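Local coordinates for protein novel antigen receptor (PDB 4Q97) that forms the first constant immunoglobulin domain of the nurse shark antibody IgNAR, probably serving as a structural and dimer-forming module of the heavy chain, at residues A[35-41]-A[69-73]. Numbering follows the deposited sequence.
Sequences ISGYYPE and NDFSC
Gly37 and Tyr38 together face Phe71 in a G1 beta bulge, which interrupts the register of the antiparallel strands 28-38 and 71-80 in the four-stranded sheet of a C1-set immunoglobulin sandwich. Before the bulge the pairing is regular: Ile35 and Cys73 exchange two backbone hydrogen bonds, Ile35 N to Cys73 O (3.0 Å) and Cys73 N to Ile35 O (2.8 Å). Within the bulge, Gly37 N gives a more bent bond to Phe71 O (2.9 Å, 139° at the hydrogen), and Phe71 N returns a longer one to Tyr38 O (3.3 Å). Gly37 fills the first position of the bulge with a positive phi (87°); beside it, Asp70 OD1 lies 3.2 Å from Gly37 C.

On the face that carries Ile35, Tyr38, Phe71 and Cys73, two CH-pi contacts join the segments. Tyr38 has CG wedged between backbone N and carbonyl carbon (chi1 60°), which lays its ring across Phe71; in the first CH-pi contact Phe71 CB sits over one ring face, offset toward the rim, 3.6 Å from Tyr38 CZ. The hydroxyl end reaches on to Cys73, and Pro63 and Ile43 also touch this tyrosine. Phe71 turns its own ring toward residues 39-41, where the chain leaves strand 28-38. There Glu41 CB stands over the ring centre in the second CH-pi contact, 4.0 Å from the Phe71 centroid, while Tyr38 O lies at the ring edge. Tyr39, preceding a cis-peptide to Pro40, touches Phe71 CE2 with its CD1.

On the other face, Ser36 and Ser72 form a close non-hydrogen-bonded pair, packed against Gln30 and Leu76 of the second subunit, respectively. Here Ser72 OG rests against Ser36 CB at 3.1 Å.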
# COMPACT_ATOMS: atom_id res chain seq x y z
N ILE A 35 1.78 -6.44 -2.81
CA ILE A 35 2.24 -7.49 -3.71
C ILE A 35 3.26 -6.90 -4.68
O ILE A 35 2.89 -6.18 -5.61
CB ILE A 35 1.07 -8.06 -4.54
CG1 ILE A 35 -0.14 -8.38 -3.66
CG2 ILE A 35 1.53 -9.28 -5.32
CD1 ILE A 35 -1.45 -8.51 -4.43
N SER A 36 4.54 -7.20 -4.47
CA SER A 36 5.61 -6.58 -5.24
C SER A 36 6.63 -7.59 -5.74
O SER A 36 6.86 -8.61 -5.10
CB SER A 36 6.31 -5.53 -4.38
OG SER A 36 6.78 -6.11 -3.18
N GLY A 37 7.25 -7.30 -6.88
CA GLY A 37 8.40 -8.08 -7.34
C GLY A 37 8.05 -9.30 -8.16
O GLY A 37 8.84 -10.25 -8.25
N TYR A 38 6.87 -9.27 -8.78
CA TYR A 38 6.41 -10.38 -9.59
C TYR A 38 6.48 -10.07 -11.08
O TYR A 38 6.27 -8.93 -11.51
CB TYR A 38 5.00 -10.82 -9.18
CG TYR A 38 3.95 -9.74 -9.32
CD1 TYR A 38 3.16 -9.65 -10.46
CD2 TYR A 38 3.74 -8.80 -8.30
CE1 TYR A 38 2.21 -8.66 -10.60
CE2 TYR A 38 2.78 -7.80 -8.43
CZ TYR A 38 2.02 -7.74 -9.59
OH TYR A 38 1.07 -6.76 -9.73
N TYR A 39 6.80 -11.10 -11.86
CA TYR A 39 6.83 -11.03 -13.31
C TYR A 39 6.41 -12.41 -13.83
O TYR A 39 6.91 -13.42 -13.33
CB TYR A 39 8.23 -10.69 -13.83
CG TYR A 39 8.26 -10.44 -15.32
CD1 TYR A 39 8.12 -9.15 -15.83
CD2 TYR A 39 8.40 -11.50 -16.22
CE1 TYR A 39 8.13 -8.92 -17.19
CE2 TYR A 39 8.41 -11.27 -17.59
CZ TYR A 39 8.28 -9.98 -18.07
OH TYR A 39 8.29 -9.73 -19.42
N PRO A 40 5.47 -12.47 -14.81
CA PRO A 40 4.67 -11.42 -15.45
C PRO A 40 3.65 -10.78 -14.50
O PRO A 40 3.64 -11.10 -13.31
CB PRO A 40 3.92 -12.18 -16.56
CG PRO A 40 4.73 -13.41 -16.80
CD PRO A 40 5.24 -13.77 -15.44
N GLU A 41 2.81 -9.89 -15.01
CA GLU A 41 1.84 -9.16 -14.19
C GLU A 41 0.70 -10.02 -13.63
O GLU A 41 0.29 -9.83 -12.49
CB GLU A 41 1.30 -7.94 -14.95
CG GLU A 41 0.43 -8.27 -16.15
CD GLU A 41 0.77 -7.42 -17.36
OE1 GLU A 41 1.38 -7.96 -18.30
OE2 GLU A 41 0.44 -6.21 -17.36
N ASN A 69 12.26 -3.83 -13.51
CA ASN A 69 11.38 -4.50 -14.49
C ASN A 69 10.50 -5.49 -13.74
O ASN A 69 10.41 -6.68 -14.07
CB ASN A 69 12.16 -5.13 -15.65
CG ASN A 69 12.47 -4.13 -16.76
OD1 ASN A 69 13.37 -4.34 -17.56
ND2 ASN A 69 11.71 -3.03 -16.80
N ASP A 70 9.88 -4.94 -12.70
CA ASP A 70 9.04 -5.63 -11.75
C ASP A 70 7.69 -4.98 -11.75
O ASP A 70 7.52 -3.86 -12.24
CB ASP A 70 9.61 -5.45 -10.35
CG ASP A 70 10.24 -6.68 -9.82
OD1 ASP A 70 9.93 -7.78 -10.33
OD2 ASP A 70 11.03 -6.56 -8.86
N PHE A 71 6.72 -5.68 -11.17
CA PHE A 71 5.43 -5.10 -10.91
C PHE A 71 5.15 -5.09 -9.42
O PHE A 71 5.42 -6.07 -8.72
CB PHE A 71 4.33 -5.84 -11.67
CG PHE A 71 4.42 -5.71 -13.16
CD1 PHE A 71 3.87 -4.60 -13.81
CD2 PHE A 71 5.04 -6.69 -13.92
CE1 PHE A 71 3.95 -4.48 -15.18
CE2 PHE A 71 5.12 -6.58 -15.30
CZ PHE A 71 4.57 -5.46 -15.93
N SER A 72 4.63 -3.97 -8.94
CA SER A 72 4.08 -3.87 -7.60
C SER A 72 2.65 -3.38 -7.70
O SER A 72 2.32 -2.58 -8.58
CB SER A 72 4.89 -2.91 -6.74
OG SER A 72 6.22 -3.37 -6.55
N CYS A 73 1.80 -3.88 -6.82
CA CYS A 73 0.46 -3.33 -6.68
C CYS A 73 0.03 -3.48 -5.24
O CYS A 73 0.67 -4.20 -4.47
CB CYS A 73 -0.53 -3.99 -7.65
SG CYS A 73 -1.14 -5.61 -7.17